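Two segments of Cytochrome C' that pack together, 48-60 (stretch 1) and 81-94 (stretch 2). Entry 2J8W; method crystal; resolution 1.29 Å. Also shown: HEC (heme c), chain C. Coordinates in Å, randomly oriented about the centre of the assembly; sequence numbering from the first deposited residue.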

ATOM      1  N   VAL A  48      -7.657   0.476  -4.669  1.00 11.53           N
ATOM      2  CA  VAL A  48      -7.841   1.861  -4.216  1.00 12.36           C
ATOM      3  C   VAL A  48      -8.696   1.892  -2.970  1.00 12.07           C
ATOM      4  O   VAL A  48      -8.391   2.568  -2.012  1.00 12.76           O
ATOM      5  CB  VAL A  48      -8.416   2.743  -5.347  1.00 11.78           C
ATOM      6  CG1 VAL A  48      -8.840   4.089  -4.799  1.00 13.33           C
ATOM      7  CG2 VAL A  48      -7.401   2.899  -6.479  1.00 13.15           C
ATOM      8  N   SER A  49      -9.794   1.161  -2.986  1.00 12.47           N
ATOM      9  CA  SER A  49     -10.686   1.157  -1.840  1.00 12.96           C
ATOM     10  C   SER A  49      -9.995   0.667  -0.575  1.00 12.37           C
ATOM     11  O   SER A  49     -10.067   1.300   0.479  1.00 14.49           O
ATOM     12  CB  SER A  49     -11.917   0.313  -2.153  1.00 13.93           C
ATOM     13  OG  SER A  49     -12.819   0.381  -1.056  1.00 16.67           O
ATOM     14  N   THR A  50      -9.319  -0.458  -0.666  1.00 12.77           N
ATOM     15  CA  THR A  50      -8.553  -0.975   0.473  1.00 13.81           C
ATOM     16  C   THR A  50      -7.517   0.044   0.962  1.00 13.77           C
ATOM     17  O   THR A  50      -7.407   0.347   2.157  1.00 15.55           O
ATOM     18  CB  THR A  50      -7.912  -2.291   0.079  1.00 14.02           C
ATOM     19  OG1 THR A  50      -8.966  -3.226  -0.194  1.00 15.81           O
ATOM     20  CG2 THR A  50      -6.952  -2.855   1.146  1.00 16.16           C
ATOM     21  N   LEU A  51      -6.726   0.546   0.033  1.00 12.34           N
ATOM     22  CA  LEU A  51      -5.662   1.480   0.404  1.00 13.12           C
ATOM     23  C   LEU A  51      -6.175   2.791   0.957  1.00 12.79           C
ATOM     24  O   LEU A  51      -5.511   3.419   1.791  1.00 13.17           O
ATOM     25  CB  LEU A  51      -4.765   1.742  -0.811  1.00 13.39           C
ATOM     26  CG  LEU A  51      -3.932   0.586  -1.368  1.00 14.45           C
ATOM     27  CD1 LEU A  51      -3.495   0.885  -2.793  1.00 15.50           C
ATOM     28  CD2 LEU A  51      -2.748   0.294  -0.471  1.00 18.11           C
ATOM     29  N   SER A  52      -7.342   3.216   0.495  1.00 13.29           N
ATOM     30  CA  SER A  52      -7.881   4.524   0.852  1.00 13.63           C
ATOM     31  C   SER A  52      -8.149   4.635   2.318  1.00 14.35           C
ATOM     32  O   SER A  52      -8.248   5.751   2.820  1.00 15.53           O
ATOM     33  CB  SER A  52      -9.169   4.841   0.131  1.00 15.12           C
ATOM     34  OG  SER A  52     -10.240   4.050   0.608  1.00 17.66           O
ATOM     35  N   LYS A  53      -8.281   3.485   2.991  1.00 15.21           N
ATOM     36  CA  LYS A  53      -8.587   3.425   4.428  1.00 17.60           C
ATOM     37  C   LYS A  53      -7.342   3.547   5.301  1.00 16.39           C
ATOM     38  O   LYS A  53      -7.442   3.509   6.532  1.00 17.49           O
ATOM     39  CB  LYS A  53      -9.334   2.111   4.742  1.00 18.66           C
ATOM     40  CG  LYS A  53     -10.666   2.036   3.949  1.00 21.46           C
ATOM     41  CD  LYS A  53     -11.334   0.725   3.963  1.00 24.12           C
ATOM     42  CE  LYS A  53     -12.665   0.828   3.279  1.00 27.17           C
ATOM     43  NZ  LYS A  53     -13.305  -0.508   3.236  1.00 33.13           N
ATOM     44  N   LEU A  54      -6.175   3.627   4.676  1.00 14.01           N
ATOM     45  CA  LEU A  54      -4.914   3.614   5.406  1.00 13.13           C
ATOM     46  C   LEU A  54      -4.284   5.000   5.724  1.00 12.93           C
ATOM     47  O   LEU A  54      -3.892   5.215   6.856  1.00 13.73           O
ATOM     48  CB  LEU A  54      -3.880   2.739   4.675  1.00 13.30           C
ATOM     49  CG  LEU A  54      -4.334   1.321   4.318  1.00 13.60           C
ATOM     50  CD1 LEU A  54      -3.202   0.548   3.715  1.00 14.89           C
ATOM     51  CD2 LEU A  54      -4.900   0.640   5.616  1.00 16.86           C
ATOM     52  N   PRO A  55      -4.047   5.885   4.750  1.00 12.59           N
ATOM     53  CA  PRO A  55      -3.152   7.002   5.068  1.00 12.84           C
ATOM     54  C   PRO A  55      -3.699   7.971   6.097  1.00 14.12           C
ATOM     55  O   PRO A  55      -2.917   8.636   6.784  1.00 14.57           O
ATOM     56  CB  PRO A  55      -2.957   7.687   3.725  1.00 13.25           C
ATOM     57  CG  PRO A  55      -4.164   7.278   2.890  1.00 13.23           C
ATOM     58  CD  PRO A  55      -4.498   5.895   3.347  1.00 11.97           C
ATOM     59  N   LEU A  56      -5.017   8.147   6.130  1.00 14.99           N
ATOM     60  CA  LEU A  56      -5.611   9.173   6.980  1.00 16.81           C
ATOM     61  C   LEU A  56      -5.629   8.724   8.437  1.00 17.67           C
ATOM     62  O   LEU A  56      -5.922   9.535   9.291  1.00 20.40           O
ATOM     63  CB  LEU A  56      -6.952   9.656   6.377  1.00 18.46           C
ATOM     64  CG  LEU A  56      -6.786  10.279   4.973  1.00 19.70           C
ATOM     65  CD1 LEU A  56      -8.022  10.347   4.111  1.00 22.20           C
ATOM     66  CD2 LEU A  56      -6.188  11.708   5.082  1.00 22.93           C
ATOM     67  N   THR A  57      -5.207   7.494   8.720  1.00 16.61           N
ATOM     68  CA  THR A  57      -4.984   6.974  10.055  1.00 18.41           C
ATOM     69  C   THR A  57      -3.619   7.325  10.614  1.00 17.67           C
ATOM     70  O   THR A  57      -3.312   7.028  11.759  1.00 20.08           O
ATOM     71  CB  THR A  57      -5.120   5.418  10.117  1.00 17.94           C
ATOM     72  OG1 THR A  57      -4.009   4.781   9.471  1.00 18.91           O
ATOM     73  CG2 THR A  57      -6.459   4.897   9.530  1.00 20.10           C
ATOM     74  N   ALA A  58      -2.798   7.984   9.813  1.00 16.25           N
ATOM     75  CA  ALA A  58      -1.350   8.197  10.099  1.00 15.48           C
ATOM     76  C   ALA A  58      -0.994   9.702  10.186  1.00 15.57           C
ATOM     77  O   ALA A  58       0.123  10.103   9.909  1.00 15.19           O
ATOM     78  CB  ALA A  58      -0.508   7.466   9.076  1.00 15.83           C
ATOM     79  N   PHE A  59      -1.970  10.513  10.591  1.00 16.53           N
ATOM     80  CA  PHE A  59      -1.788  11.953  10.842  1.00 16.33           C
ATOM     81  C   PHE A  59      -2.085  12.265  12.324  1.00 17.71           C
ATOM     82  O   PHE A  59      -2.693  13.287  12.647  1.00 18.99           O
ATOM     83  CB  PHE A  59      -2.658  12.832   9.937  1.00 17.52           C
ATOM     84  CG  PHE A  59      -2.269  12.838   8.486  1.00 16.52           C
ATOM     85  CD1 PHE A  59      -1.427  13.814   7.984  1.00 17.66           C
ATOM     86  CD2 PHE A  59      -2.793  11.899   7.608  1.00 17.23           C
ATOM     87  CE1 PHE A  59      -1.111  13.844   6.639  1.00 16.24           C
ATOM     88  CE2 PHE A  59      -2.492  11.930   6.276  1.00 15.33           C
ATOM     89  CZ  PHE A  59      -1.641  12.867   5.780  1.00 15.97           C
ATOM     90  N   GLY A  60      -1.643  11.384  13.203  1.00 18.75           N
ATOM     91  CA  GLY A  60      -1.822  11.568  14.621  1.00 20.18           C
ATOM     92  C   GLY A  60      -1.013  12.702  15.192  1.00 20.71           C
ATOM     93  O   GLY A  60      -0.223  13.365  14.508  1.00 20.27           O
ATOM     94  N   GLY A  81     -11.572  20.862   9.245  1.00 24.60           N
ATOM     95  CA  GLY A  81     -11.458  21.017   7.816  1.00 23.32           C
ATOM     96  C   GLY A  81     -10.823  19.772   7.225  1.00 22.83           C
ATOM     97  O   GLY A  81     -11.279  19.252   6.176  1.00 22.60           O
ATOM     98  N   PHE A  82      -9.779  19.273   7.890  1.00 22.15           N
ATOM     99  CA  PHE A  82      -9.098  18.065   7.410  1.00 21.12           C
ATOM    100  C   PHE A  82     -10.045  16.872   7.444  1.00 20.64           C
ATOM    101  O   PHE A  82     -10.094  16.055   6.479  1.00 20.43           O
ATOM    102  CB  PHE A  82      -7.846  17.775   8.238  1.00 20.72           C
ATOM    103  CG  PHE A  82      -6.936  16.754   7.594  1.00 19.45           C
ATOM    104  CD1 PHE A  82      -6.314  17.049   6.412  1.00 19.39           C
ATOM    105  CD2 PHE A  82      -6.685  15.542   8.200  1.00 19.80           C
ATOM    106  CE1 PHE A  82      -5.481  16.121   5.794  1.00 19.15           C
ATOM    107  CE2 PHE A  82      -5.838  14.596   7.575  1.00 19.41           C
ATOM    108  CZ  PHE A  82      -5.237  14.918   6.410  1.00 17.83           C
ATOM    109  N   LYS A  83     -10.813  16.727   8.513  1.00 22.13           N
ATOM    110  CA  LYS A  83     -11.780  15.609   8.648  1.00 21.56           C
ATOM    111  C   LYS A  83     -12.870  15.705   7.582  1.00 22.11           C
ATOM    112  O   LYS A  83     -13.287  14.666   7.007  1.00 21.52           O
ATOM    113  CB  LYS A  83     -12.411  15.612  10.057  1.00 23.82           C
ATOM    114  CG  LYS A  83     -13.548  14.645  10.257  1.00 25.05           C
ATOM    115  CD  LYS A  83     -13.124  13.220  10.388  1.00 30.26           C
ATOM    116  CE  LYS A  83     -14.311  12.333  10.739  1.00 31.93           C
ATOM    117  NZ  LYS A  83     -15.264  12.993  11.685  1.00 36.00           N
ATOM    118  N   ALA A  84     -13.326  16.917   7.282  1.00 22.02           N
ATOM    119  CA  ALA A  84     -14.350  17.097   6.240  1.00 21.41           C
ATOM    120  C   ALA A  84     -13.782  16.654   4.899  1.00 21.15           C
ATOM    121  O   ALA A  84     -14.460  15.983   4.087  1.00 21.76           O
ATOM    122  CB  ALA A  84     -14.857  18.570   6.181  1.00 21.91           C
ATOM    123  N   ALA A  85     -12.538  17.031   4.664  1.00 20.23           N
ATOM    124  CA  ALA A  85     -11.867  16.612   3.433  1.00 19.53           C
ATOM    125  C   ALA A  85     -11.704  15.084   3.315  1.00 19.88           C
ATOM    126  O   ALA A  85     -11.907  14.486   2.252  1.00 19.79           O
ATOM    127  CB  ALA A  85     -10.495  17.328   3.298  1.00 20.33           C
ATOM    128  N   ALA A  86     -11.338  14.469   4.410  1.00 18.44           N
ATOM    129  CA  ALA A  86     -11.213  13.009   4.504  1.00 18.47           C
ATOM    130  C   ALA A  86     -12.545  12.321   4.275  1.00 18.89           C
ATOM    131  O   ALA A  86     -12.631  11.327   3.530  1.00 18.85           O
ATOM    132  CB  ALA A  86     -10.653  12.624   5.878  1.00 19.03           C
ATOM    133  N   ASP A  87     -13.593  12.860   4.874  1.00 19.79           N
ATOM    134  CA  ASP A  87     -14.903  12.256   4.722  1.00 20.50           C
ATOM    135  C   ASP A  87     -15.448  12.401   3.314  1.00 20.52           C
ATOM    136  O   ASP A  87     -16.114  11.492   2.834  1.00 19.89           O
ATOM    137  CB  ASP A  87     -15.896  12.931   5.682  1.00 21.53           C
ATOM    138  CG  ASP A  87     -15.694  12.542   7.143  1.00 23.11           C
ATOM    139  OD1 ASP A  87     -14.985  11.550   7.420  1.00 25.01           O
ATOM    140  OD2 ASP A  87     -16.308  13.207   8.034  1.00 27.56           O
ATOM    141  N   LYS A  88     -15.165  13.506   2.646  1.00 19.98           N
ATOM    142  CA  LYS A  88     -15.576  13.692   1.256  1.00 20.49           C
ATOM    143  C   LYS A  88     -14.879  12.653   0.371  1.00 19.24           C
ATOM    144  O   LYS A  88     -15.468  12.100  -0.530  1.00 19.72           O
ATOM    145  CB  LYS A  88     -15.202  15.099   0.806  1.00 20.48           C
ATOM    146  CG  LYS A  88     -15.669  15.494  -0.590  1.00 23.21           C
ATOM    147  CD  LYS A  88     -15.209  16.900  -0.956  1.00 25.85           C
ATOM    148  CE  LYS A  88     -15.623  17.263  -2.337  1.00 30.79           C
ATOM    149  NZ  LYS A  88     -17.006  17.746  -2.364  1.00 33.84           N
ATOM    150  N   PHE A  89     -13.598  12.421   0.618  1.00 17.61           N
ATOM    151  CA  PHE A  89     -12.848  11.389  -0.100  1.00 17.31           C
ATOM    152  C   PHE A  89     -13.451  10.009   0.173  1.00 17.08           C
ATOM    153  O   PHE A  89     -13.671   9.224  -0.765  1.00 16.89           O
ATOM    154  CB  PHE A  89     -11.404  11.470   0.371  1.00 16.26           C
ATOM    155  CG  PHE A  89     -10.498  10.396  -0.174  1.00 16.13           C
ATOM    156  CD1 PHE A  89     -10.345  10.201  -1.538  1.00 16.10           C
ATOM    157  CD2 PHE A  89      -9.803   9.574   0.698  1.00 16.27           C
ATOM    158  CE1 PHE A  89      -9.504   9.228  -2.013  1.00 17.28           C
ATOM    159  CE2 PHE A  89      -8.926   8.610   0.193  1.00 17.35           C
ATOM    160  CZ  PHE A  89      -8.789   8.457  -1.150  1.00 16.49           C
ATOM    161  N   ALA A  90     -13.697   9.666   1.431  1.00 17.73           N
ATOM    162  CA  ALA A  90     -14.252   8.342   1.728  1.00 17.34           C
ATOM    163  C   ALA A  90     -15.598   8.114   1.023  1.00 18.24           C
ATOM    164  O   ALA A  90     -15.903   7.009   0.524  1.00 17.69           O
ATOM    165  CB  ALA A  90     -14.415   8.141   3.233  1.00 19.07           C
ATOM    166  N   ALA A  91     -16.427   9.140   0.966  1.00 18.43           N
ATOM    167  CA  ALA A  91     -17.719   9.019   0.295  1.00 19.41           C
ATOM    168  C   ALA A  91     -17.555   8.770  -1.201  1.00 19.39           C
ATOM    169  O   ALA A  91     -18.280   7.956  -1.777  1.00 19.01           O
ATOM    170  CB  ALA A  91     -18.540  10.305   0.529  1.00 20.76           C
ATOM    171  N   ALA A  92     -16.608   9.463  -1.827  1.00 17.00           N
ATOM    172  CA  ALA A  92     -16.333   9.293  -3.247  1.00 16.78           C
ATOM    173  C   ALA A  92     -15.785   7.902  -3.503  1.00 16.45           C
ATOM    174  O   ALA A  92     -16.166   7.267  -4.476  1.00 16.12           O
ATOM    175  CB  ALA A  92     -15.362  10.371  -3.716  1.00 17.47           C
ATOM    176  N   VAL A  93     -14.885   7.425  -2.649  1.00 15.75           N
ATOM    177  CA  VAL A  93     -14.314   6.097  -2.836  1.00 16.42           C
ATOM    178  C   VAL A  93     -15.400   5.038  -2.674  1.00 16.55           C
ATOM    179  O   VAL A  93     -15.390   4.035  -3.361  1.00 16.27           O
ATOM    180  CB  VAL A  93     -13.114   5.868  -1.902  1.00 16.53           C
ATOM    181  CG1 VAL A  93     -12.724   4.367  -1.872  1.00 18.12           C
ATOM    182  CG2 VAL A  93     -11.938   6.823  -2.250  1.00 18.15           C
ATOM    183  N   ASP A  94     -16.362   5.245  -1.785  1.00 16.69           N
ATOM    184  CA  ASP A  94     -17.458   4.308  -1.671  1.00 18.91           C
ATOM    185  C   ASP A  94     -18.192   4.194  -3.006  1.00 17.17           C
ATOM    186  O   ASP A  94     -18.575   3.099  -3.433  1.00 16.97           O
ATOM    187  CB  ASP A  94     -18.463   4.772  -0.605  1.00 20.54           C
ATOM    188  CG  ASP A  94     -18.012   4.528   0.805  1.00 25.95           C
ATOM    189  OD1 ASP A  94     -17.063   3.757   1.011  1.00 32.13           O
ATOM    190  OD2 ASP A  94     -18.677   5.103   1.724  1.00 31.45           O
TER
HETATM  191 FE   HEC C1129      -2.987  13.031  -1.140  1.00 14.80          FE
HETATM  192  CHA HEC C1129       0.335  13.288  -0.309  1.00 14.88           C
HETATM  193  CHB HEC C1129      -2.158  11.367  -3.954  1.00 14.18           C
HETATM  194  CHC HEC C1129      -6.265  12.072  -1.562  1.00 15.21           C
HETATM  195  CHD HEC C1129      -3.841  14.587   1.780  1.00 15.48           C
HETATM  196  NA  HEC C1129      -1.249  12.425  -1.944  1.00 14.54           N
HETATM  197  C1A HEC C1129       0.041  12.668  -1.502  1.00 13.80           C
HETATM  198  C2A HEC C1129       0.999  12.170  -2.453  1.00 14.33           C
HETATM  199  C3A HEC C1129       0.304  11.634  -3.473  1.00 13.48           C
HETATM  200  C4A HEC C1129      -1.106  11.774  -3.155  1.00 14.09           C
HETATM  201  CMA HEC C1129       0.831  10.929  -4.723  1.00 15.56           C
HETATM  202  CAA HEC C1129       2.515  12.265  -2.314  1.00 15.49           C
HETATM  203  CBA HEC C1129       3.082  11.093  -1.552  1.00 17.52           C
HETATM  204  CGA HEC C1129       4.639  11.191  -1.601  0.50 16.25           C
HETATM  205  O1A HEC C1129       5.240  11.996  -2.379  0.50 18.62           O
HETATM  206  O2A HEC C1129       5.393  10.489  -0.858  0.50 15.58           O
HETATM  207  NB  HEC C1129      -4.038  11.871  -2.477  1.00 13.68           N
HETATM  208  C1B HEC C1129      -3.490  11.424  -3.636  1.00 13.24           C
HETATM  209  C2B HEC C1129      -4.551  10.916  -4.471  1.00 13.93           C
HETATM  210  C3B HEC C1129      -5.699  11.092  -3.804  1.00 12.97           C
HETATM  211  C4B HEC C1129      -5.392  11.694  -2.528  1.00 13.79           C
HETATM  212  CMB HEC C1129      -4.397  10.331  -5.884  1.00 15.54           C
HETATM  213  CAB HEC C1129      -7.106  10.707  -4.229  1.00 14.54           C
HETATM  214  CBB HEC C1129      -7.344   9.436  -4.833  1.00 14.82           C
HETATM  215  NC  HEC C1129      -4.660  13.230  -0.101  1.00 14.22           N
HETATM  216  C1C HEC C1129      -5.939  12.821  -0.450  1.00 14.76           C
HETATM  217  C2C HEC C1129      -6.930  13.321   0.471  1.00 15.16           C
HETATM  218  C3C HEC C1129      -6.256  14.017   1.420  1.00 15.47           C
HETATM  219  C4C HEC C1129      -4.841  14.001   1.062  1.00 15.24           C
HETATM  220  CMC HEC C1129      -8.430  13.038   0.373  1.00 16.67           C
HETATM  221  CAC HEC C1129      -6.828  14.756   2.672  1.00 16.66           C
HETATM  222  CBC HEC C1129      -8.053  14.385   3.203  1.00 16.11           C
HETATM  223  ND  HEC C1129      -1.941  13.789   0.460  1.00 15.42           N
HETATM  224  C1D HEC C1129      -2.516  14.461   1.540  1.00 14.85           C
HETATM  225  C2D HEC C1129      -1.469  14.992   2.383  1.00 15.45           C
HETATM  226  C3D HEC C1129      -0.217  14.589   1.766  1.00 16.09           C
HETATM  227  C4D HEC C1129      -0.562  13.834   0.568  1.00 14.57           C
HETATM  228  CMD HEC C1129      -1.649  15.803   3.650  1.00 17.56           C
HETATM  229  CAD HEC C1129       1.174  14.827   2.279  1.00 16.26           C
HETATM  230  CBD HEC C1129       1.604  13.614   3.121  1.00 15.37           C
HETATM  231  CGD HEC C1129       2.980  13.868   3.721  1.00 15.24           C
HETATM  232  O1D HEC C1129       3.142  13.603   4.935  1.00 17.00           O
HETATM  233  O2D HEC C1129       3.936  14.282   2.971  1.00 16.44           O
HETATM  234  O   HOH W   1     -14.731   2.191  -0.023  1.00 29.28           O

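Stretch 2 is helical throughout, held by i to i+4 backbone hydrogen bonds, whereas stretch 1 begins as helix, turns near Leu54 and runs on through a short 3-10 segment. The helix of residues 48-52 lies nearly antiparallel to helix 81-94 (157°), with axes 10.3 Å apart at closest approach. As stretch 1 advances, it therefore meets successively earlier residues of stretch 2: Ser49 beside Val93, Leu56 beside Ala86. No direct hydrogen bond crosses, and the contact is chiefly apolar.

Leu56 covers the most surface. Its branched end lets two methyls serve different neighbours: CD2 lies 3.6 Å from CZ of Phe82, while CD1 lies 3.9 Å from both CB of Ala86 and CD2 of Phe89. Ala86, with a side chain of one methyl, points toward stretch 1 and lets the leucine come close to the helix.

Phe82, the next largest contributor, also turns its edge to the face of Phe59. The ring centroids are 5.1 Å apart and the planes inclined at 63°, an arrangement that directs the slightly positive ring hydrogens of one phenylalanine at the π cloud of the other. Both rings also touch heme c, with Phe82 CE1 3.7 Å from HEC CAC and Phe59 CE1 3.6 Å from HEC CMD.

Val93 anchors the other end. Its CG1 approaches Ser49 CA at 3.8 Å and Ser52 OG at 3.5 Å. A hydroxyl can sit against this methyl because its polarity is answered within its own stretch: Ser52 OG donates to Ser49 O at 2.8 Å. CB of Ser52 also packs 3.8 Å from CE2 of Phe89, whose ring has heme over one face. Nearby, a water donates to Ser49 OG (2.8 Å) and Asp94 OD1 (3.0 Å), supplying a polar bridge between the stretches.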